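PDB 4IC4: oxysterol-binding protein homolog 3 from Saccharomyces cerevisiae, which carries lipids in a hydrophobic pocket of its OSBP-related domain and transfers them between membranes through the cytosol, in transport coupled to phosphoinositides. Local coordinates for residues A88-V98 / L187-W198. Sequence-based numbering, arbitrary orientation.
Sequences ATQRPDPITFV and LKFKTTGELFEW
Thr-89 CG2 lies over one face of the Phe-189 ring, 3.7 Å from its centroid, a CH-pi contact; Val-98 CG2 does the same over Phe-196, 3.9 Å from the centroid and 3° off the ring normal. Over the opposite face of Phe-189, shifted toward its rim, lies CE2 of Phe-196. Apolar packing fills in around the rings: Pro-94 CB meets the edge of Phe-189 at CE2 (3.7 Å) and also touches Phe-196 CZ, while Ala-88 CB touches CZ of Phe-189. With CG1 anti to the backbone N (chi1 174°), Val-98 sends that methyl to Trp-198 CZ3, 3.7 Å away, and its CG2 meets Leu-187 CD2 tip to tip. Replacing Phe-196 by an alanine would probably leave a gap where Val-98 CG2 and Pro-94 CB pack, with Phe-189 losing a neighbour on one face. A water donates to Thr-89 O (2.7 Å) and also hydrogen-bonds Thr-191 OG1. Thr-89 OG1 itself pairs with Thr-86 O. This is structural packing in the OSBP-related domain, away from the phosphoinositide-binding residues: helix 94-104 and the turn before it rest on barrel hairpin 177-189/195-199, and Val-223 of adjoining strand 214-225 touches Ile-95, Val-98 and Trp-198.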
ATOM      1  N   ALA A  88      -8.179  18.026  -4.382  1.00 13.44           N
ATOM      2  CA  ALA A  88      -9.247  18.117  -3.396  1.00 13.25           C
ATOM      3  C   ALA A  88      -9.154  19.412  -2.594  1.00 13.92           C
ATOM      4  O   ALA A  88     -10.173  20.047  -2.321  1.00 15.72           O
ATOM      5  CB  ALA A  88      -9.199  16.905  -2.458  1.00 12.78           C
ATOM      6  N   THR A  89      -7.938  19.809  -2.226  1.00 14.17           N
ATOM      7  CA  THR A  89      -7.741  21.032  -1.447  1.00 15.08           C
ATOM      8  C   THR A  89      -8.031  22.289  -2.259  1.00 16.19           C
ATOM      9  O   THR A  89      -8.027  23.393  -1.716  1.00 17.19           O
ATOM     10  CB  THR A  89      -6.291  21.160  -0.909  1.00 13.41           C
ATOM     11  OG1 THR A  89      -5.383  21.354  -2.001  1.00 14.78           O
ATOM     12  CG2 THR A  89      -5.895  19.915  -0.126  1.00 13.42           C
ATOM     13  N   GLN A  90      -8.288  22.123  -3.552  1.00 17.25           N
ATOM     14  CA  GLN A  90      -8.549  23.266  -4.422  1.00 20.12           C
ATOM     15  C   GLN A  90      -9.974  23.285  -4.974  1.00 21.24           C
ATOM     16  O   GLN A  90     -10.330  24.169  -5.755  1.00 23.79           O
ATOM     17  CB  GLN A  90      -7.541  23.258  -5.575  1.00 19.62           C
ATOM     18  CG  GLN A  90      -6.103  23.059  -5.114  1.00 21.57           C
ATOM     19  CD  GLN A  90      -5.138  22.806  -6.257  1.00 22.72           C
ATOM     20  OE1 GLN A  90      -5.519  22.285  -7.305  1.00 24.35           O
ATOM     21  NE2 GLN A  90      -3.872  23.154  -6.051  1.00 24.42           N
ATOM     22  N   ARG A  91     -10.790  22.322  -4.558  1.00 21.35           N
ATOM     23  CA  ARG A  91     -12.171  22.227  -5.027  1.00 22.80           C
ATOM     24  C   ARG A  91     -13.182  22.497  -3.915  1.00 22.60           C
ATOM     25  O   ARG A  91     -12.886  22.314  -2.737  1.00 21.76           O
ATOM     26  CB  ARG A  91     -12.416  20.837  -5.614  1.00 25.69           C
ATOM     27  CG  ARG A  91     -11.553  20.518  -6.825  1.00 28.46           C
ATOM     28  CD  ARG A  91     -12.181  21.026  -8.110  1.00 31.27           C
ATOM     29  NE  ARG A  91     -13.402  20.291  -8.431  1.00 34.94           N
ATOM     30  CZ  ARG A  91     -14.077  20.419  -9.568  1.00 35.97           C
ATOM     31  NH1 ARG A  91     -15.178  19.706  -9.770  1.00 37.38           N
ATOM     32  NH2 ARG A  91     -13.654  21.256 -10.506  1.00 38.56           N
ATOM     33  N   PRO A  92     -14.398  22.936  -4.282  1.00 23.69           N
ATOM     34  CA  PRO A  92     -15.446  23.226  -3.299  1.00 24.08           C
ATOM     35  C   PRO A  92     -16.092  21.972  -2.705  1.00 24.34           C
ATOM     36  O   PRO A  92     -16.690  22.022  -1.631  1.00 25.46           O
ATOM     37  CB  PRO A  92     -16.436  24.066  -4.099  1.00 24.33           C
ATOM     38  CG  PRO A  92     -16.345  23.457  -5.462  1.00 24.09           C
ATOM     39  CD  PRO A  92     -14.848  23.287  -5.643  1.00 23.58           C
ATOM     40  N   ASP A  93     -15.963  20.852  -3.415  1.00 24.01           N
ATOM     41  CA  ASP A  93     -16.524  19.574  -2.980  1.00 22.61           C
ATOM     42  C   ASP A  93     -15.376  18.578  -2.815  1.00 20.48           C
ATOM     43  O   ASP A  93     -15.298  17.577  -3.526  1.00 20.06           O
ATOM     44  CB  ASP A  93     -17.515  19.065  -4.030  1.00 26.24           C
ATOM     45  CG  ASP A  93     -16.870  18.868  -5.392  1.00 28.99           C
ATOM     46  OD1 ASP A  93     -16.117  19.760  -5.836  1.00 31.73           O
ATOM     47  OD2 ASP A  93     -17.124  17.823  -6.024  1.00 32.20           O
ATOM     48  N   PRO A  94     -14.481  18.833  -1.849  1.00 18.34           N
ATOM     49  CA  PRO A  94     -13.325  17.967  -1.596  1.00 16.99           C
ATOM     50  C   PRO A  94     -13.560  16.477  -1.375  1.00 15.91           C
ATOM     51  O   PRO A  94     -12.767  15.656  -1.835  1.00 13.64           O
ATOM     52  CB  PRO A  94     -12.659  18.626  -0.391  1.00 15.51           C
ATOM     53  CG  PRO A  94     -13.815  19.251   0.333  1.00 16.49           C
ATOM     54  CD  PRO A  94     -14.584  19.869  -0.807  1.00 18.12           C
ATOM     55  N   ILE A  95     -14.631  16.109  -0.683  1.00 16.14           N
ATOM     56  CA  ILE A  95     -14.858  14.693  -0.429  1.00 15.33           C
ATOM     57  C   ILE A  95     -15.039  13.881  -1.708  1.00 14.89           C
ATOM     58  O   ILE A  95     -14.843  12.668  -1.704  1.00 13.59           O
ATOM     59  CB  ILE A  95     -16.064  14.462   0.528  1.00 15.22           C
ATOM     60  CG1 ILE A  95     -15.936  13.083   1.191  1.00 15.31           C
ATOM     61  CG2 ILE A  95     -17.377  14.551  -0.236  1.00 16.50           C
ATOM     62  CD1 ILE A  95     -16.856  12.864   2.379  1.00 16.46           C
ATOM     63  N   THR A  96     -15.399  14.538  -2.808  1.00 14.08           N
ATOM     64  CA  THR A  96     -15.565  13.816  -4.065  1.00 14.88           C
ATOM     65  C   THR A  96     -14.201  13.289  -4.506  1.00 13.42           C
ATOM     66  O   THR A  96     -14.074  12.142  -4.930  1.00 13.62           O
ATOM     67  CB  THR A  96     -16.129  14.718  -5.189  1.00 17.76           C
ATOM     68  OG1 THR A  96     -15.280  15.857  -5.364  1.00 24.06           O
ATOM     69  CG2 THR A  96     -17.531  15.180  -4.850  1.00 17.80           C
ATOM     70  N   PHE A  97     -13.180  14.131  -4.388  1.00 13.32           N
ATOM     71  CA  PHE A  97     -11.838  13.739  -4.794  1.00 12.43           C
ATOM     72  C   PHE A  97     -11.159  12.857  -3.753  1.00 11.26           C
ATOM     73  O   PHE A  97     -10.352  11.987  -4.096  1.00 10.82           O
ATOM     74  CB  PHE A  97     -11.011  14.987  -5.106  1.00 12.97           C
ATOM     75  CG  PHE A  97     -11.566  15.785  -6.248  1.00 13.53           C
ATOM     76  CD1 PHE A  97     -12.534  16.758  -6.028  1.00 16.08           C
ATOM     77  CD2 PHE A  97     -11.198  15.492  -7.556  1.00 15.59           C
ATOM     78  CE1 PHE A  97     -13.135  17.422  -7.098  1.00 17.86           C
ATOM     79  CE2 PHE A  97     -11.793  16.150  -8.633  1.00 17.15           C
ATOM     80  CZ  PHE A  97     -12.763  17.114  -8.401  1.00 19.44           C
ATOM     81  N   VAL A  98     -11.481  13.072  -2.482  1.00 11.83           N
ATOM     82  CA  VAL A  98     -10.907  12.234  -1.436  1.00 11.35           C
ATOM     83  C   VAL A  98     -11.472  10.826  -1.634  1.00 12.91           C
ATOM     84  O   VAL A  98     -10.768   9.833  -1.455  1.00 11.71           O
ATOM     85  CB  VAL A  98     -11.267  12.755  -0.025  1.00 11.45           C
ATOM     86  CG1 VAL A  98     -10.788  11.773   1.036  1.00 12.62           C
ATOM     87  CG2 VAL A  98     -10.623  14.112   0.203  1.00 12.23           C
ATOM     88  N   LEU A 187      -6.507  11.635   6.892  1.00 11.04           N
ATOM     89  CA  LEU A 187      -6.071  12.698   6.006  1.00 10.74           C
ATOM     90  C   LEU A 187      -6.390  14.057   6.616  1.00 10.45           C
ATOM     91  O   LEU A 187      -7.473  14.261   7.161  1.00 13.06           O
ATOM     92  CB  LEU A 187      -6.783  12.567   4.659  1.00 10.83           C
ATOM     93  CG  LEU A 187      -6.690  13.737   3.680  1.00 10.82           C
ATOM     94  CD1 LEU A 187      -5.264  13.877   3.176  1.00 12.75           C
ATOM     95  CD2 LEU A 187      -7.657  13.502   2.525  1.00 10.51           C
ATOM     96  N   LYS A 188      -5.436  14.973   6.531  1.00  9.75           N
ATOM     97  CA  LYS A 188      -5.623  16.327   7.039  1.00 10.89           C
ATOM     98  C   LYS A 188      -5.250  17.352   5.979  1.00 11.46           C
ATOM     99  O   LYS A 188      -4.170  17.288   5.393  1.00 12.55           O
ATOM    100  CB  LYS A 188      -4.754  16.578   8.275  1.00 10.45           C
ATOM    101  CG  LYS A 188      -4.725  18.045   8.698  1.00 12.94           C
ATOM    102  CD  LYS A 188      -3.759  18.299   9.841  1.00 15.29           C
ATOM    103  CE  LYS A 188      -3.696  19.781  10.176  1.00 18.88           C
ATOM    104  NZ  LYS A 188      -2.706  20.058  11.250  1.00 20.97           N
ATOM    105  N   PHE A 189      -6.157  18.287   5.723  1.00 10.87           N
ATOM    106  CA  PHE A 189      -5.898  19.371   4.781  1.00 11.91           C
ATOM    107  C   PHE A 189      -5.075  20.386   5.572  1.00 13.21           C
ATOM    108  O   PHE A 189      -5.525  20.876   6.605  1.00 14.40           O
ATOM    109  CB  PHE A 189      -7.208  20.036   4.347  1.00 11.52           C
ATOM    110  CG  PHE A 189      -7.897  19.363   3.197  1.00 11.81           C
ATOM    111  CD1 PHE A 189      -7.511  18.096   2.767  1.00 11.60           C
ATOM    112  CD2 PHE A 189      -8.949  20.001   2.540  1.00 11.66           C
ATOM    113  CE1 PHE A 189      -8.167  17.477   1.700  1.00 11.94           C
ATOM    114  CE2 PHE A 189      -9.606  19.392   1.479  1.00 14.18           C
ATOM    115  CZ  PHE A 189      -9.216  18.129   1.056  1.00 13.14           C
ATOM    116  N   LYS A 190      -3.869  20.692   5.106  1.00 13.68           N
ATOM    117  CA  LYS A 190      -3.031  21.656   5.804  1.00 14.29           C
ATOM    118  C   LYS A 190      -3.429  23.072   5.411  1.00 15.28           C
ATOM    119  O   LYS A 190      -2.893  24.053   5.927  1.00 15.61           O
ATOM    120  CB  LYS A 190      -1.554  21.386   5.503  1.00 14.88           C
ATOM    121  CG  LYS A 190      -1.054  20.103   6.160  1.00 14.34           C
ATOM    122  CD  LYS A 190       0.289  19.644   5.620  1.00 15.46           C
ATOM    123  CE  LYS A 190       1.409  20.601   5.972  1.00 16.02           C
ATOM    124  NZ  LYS A 190       2.707  20.108   5.442  1.00 16.71           N
ATOM    125  N   THR A 191      -4.393  23.169   4.503  1.00 14.55           N
ATOM    126  CA  THR A 191      -4.890  24.462   4.051  1.00 15.20           C
ATOM    127  C   THR A 191      -5.977  24.966   4.996  1.00 16.72           C
ATOM    128  O   THR A 191      -5.956  26.121   5.419  1.00 17.45           O
ATOM    129  CB  THR A 191      -5.515  24.360   2.651  1.00 14.68           C
ATOM    130  OG1 THR A 191      -6.478  23.298   2.646  1.00 13.98           O
ATOM    131  CG2 THR A 191      -4.451  24.099   1.598  1.00 15.71           C
ATOM    132  N   THR A 192      -6.911  24.083   5.338  1.00 16.42           N
ATOM    133  CA  THR A 192      -8.047  24.435   6.191  1.00 16.52           C
ATOM    134  C   THR A 192      -8.148  23.642   7.488  1.00 16.99           C
ATOM    135  O   THR A 192      -8.909  24.002   8.388  1.00 16.31           O
ATOM    136  CB  THR A 192      -9.353  24.200   5.443  1.00 18.28           C
ATOM    137  OG1 THR A 192      -9.464  22.799   5.151  1.00 15.01           O
ATOM    138  CG2 THR A 192      -9.376  24.985   4.140  1.00 17.13           C
ATOM    139  N   GLY A 193      -7.408  22.545   7.572  1.00 16.74           N
ATOM    140  CA  GLY A 193      -7.467  21.717   8.760  1.00 15.93           C
ATOM    141  C   GLY A 193      -8.576  20.681   8.678  1.00 14.97           C
ATOM    142  O   GLY A 193      -8.741  19.882   9.600  1.00 17.12           O
ATOM    143  N   GLU A 194      -9.345  20.684   7.589  1.00 14.95           N
ATOM    144  CA  GLU A 194     -10.423  19.711   7.446  1.00 14.71           C
ATOM    145  C   GLU A 194      -9.828  18.309   7.462  1.00 14.88           C
ATOM    146  O   GLU A 194      -8.805  18.052   6.825  1.00 16.57           O
ATOM    147  CB  GLU A 194     -11.208  19.929   6.145  1.00 16.00           C
ATOM    148  CG  GLU A 194     -12.388  18.965   5.985  1.00 16.77           C
ATOM    149  CD  GLU A 194     -13.273  19.264   4.781  1.00 16.71           C
ATOM    150  OE1 GLU A 194     -14.266  18.532   4.585  1.00 17.24           O
ATOM    151  OE2 GLU A 194     -12.990  20.220   4.029  1.00 18.01           O
ATOM    152  N   LEU A 195     -10.470  17.407   8.195  1.00 13.34           N
ATOM    153  CA  LEU A 195      -9.991  16.034   8.306  1.00 12.65           C
ATOM    154  C   LEU A 195     -10.908  15.051   7.595  1.00 12.57           C
ATOM    155  O   LEU A 195     -12.121  15.244   7.533  1.00 14.03           O
ATOM    156  CB  LEU A 195      -9.891  15.625   9.780  1.00 14.39           C
ATOM    157  CG  LEU A 195      -9.129  16.544  10.735  1.00 15.06           C
ATOM    158  CD1 LEU A 195      -9.183  15.959  12.143  1.00 17.12           C
ATOM    159  CD2 LEU A 195      -7.688  16.702  10.270  1.00 16.06           C
ATOM    160  N   PHE A 196     -10.313  13.994   7.053  1.00 11.21           N
ATOM    161  CA  PHE A 196     -11.063  12.945   6.374  1.00 11.59           C
ATOM    162  C   PHE A 196     -10.538  11.628   6.922  1.00 10.87           C
ATOM    163  O   PHE A 196      -9.339  11.479   7.150  1.00 12.50           O
ATOM    164  CB  PHE A 196     -10.835  12.999   4.865  1.00 11.05           C
ATOM    165  CG  PHE A 196     -11.330  14.259   4.224  1.00 11.54           C
ATOM    166  CD1 PHE A 196     -12.623  14.339   3.712  1.00 11.48           C
ATOM    167  CD2 PHE A 196     -10.505  15.373   4.145  1.00 12.43           C
ATOM    168  CE1 PHE A 196     -13.084  15.521   3.127  1.00 13.00           C
ATOM    169  CE2 PHE A 196     -10.956  16.559   3.564  1.00 13.62           C
ATOM    170  CZ  PHE A 196     -12.247  16.630   3.055  1.00 13.60           C
ATOM    171  N   GLU A 197     -11.433  10.676   7.140  1.00 11.70           N
ATOM    172  CA  GLU A 197     -11.041   9.377   7.662  1.00 14.10           C
ATOM    173  C   GLU A 197     -11.789   8.255   6.966  1.00 13.19           C
ATOM    174  O   GLU A 197     -12.930   8.425   6.529  1.00 13.73           O
ATOM    175  CB  GLU A 197     -11.318   9.302   9.167  1.00 16.50           C
ATOM    176  CG  GLU A 197     -10.491  10.248  10.016  1.00 23.56           C
ATOM    177  CD  GLU A 197     -10.938  10.260  11.467  1.00 27.78           C
ATOM    178  OE1 GLU A 197     -11.020   9.173  12.075  1.00 30.23           O
ATOM    179  OE2 GLU A 197     -11.205  11.358  12.001  1.00 31.01           O
ATOM    180  N   TRP A 198     -11.130   7.108   6.847  1.00 12.19           N
ATOM    181  CA  TRP A 198     -11.744   5.943   6.243  1.00 11.30           C
ATOM    182  C   TRP A 198     -10.876   4.718   6.462  1.00 11.46           C
ATOM    183  O   TRP A 198      -9.679   4.829   6.735  1.00 11.15           O
ATOM    184  CB  TRP A 198     -11.991   6.165   4.739  1.00 11.55           C
ATOM    185  CG  TRP A 198     -10.772   6.136   3.854  1.00 11.29           C
ATOM    186  CD1 TRP A 198     -10.242   5.047   3.218  1.00 11.68           C
ATOM    187  CD2 TRP A 198      -9.960   7.254   3.477  1.00 11.56           C
ATOM    188  NE1 TRP A 198      -9.152   5.421   2.465  1.00 11.31           N
ATOM    189  CE2 TRP A 198      -8.957   6.769   2.607  1.00 11.90           C
ATOM    190  CE3 TRP A 198      -9.982   8.620   3.792  1.00 10.23           C
ATOM    191  CZ2 TRP A 198      -7.982   7.604   2.046  1.00 11.56           C
ATOM    192  CZ3 TRP A 198      -9.012   9.452   3.232  1.00 11.03           C
ATOM    193  CH2 TRP A 198      -8.026   8.938   2.369  1.00 10.59           C
TER
HETATM  194  O   HOH W   1      -8.446  23.851   0.867  1.00 20.93           O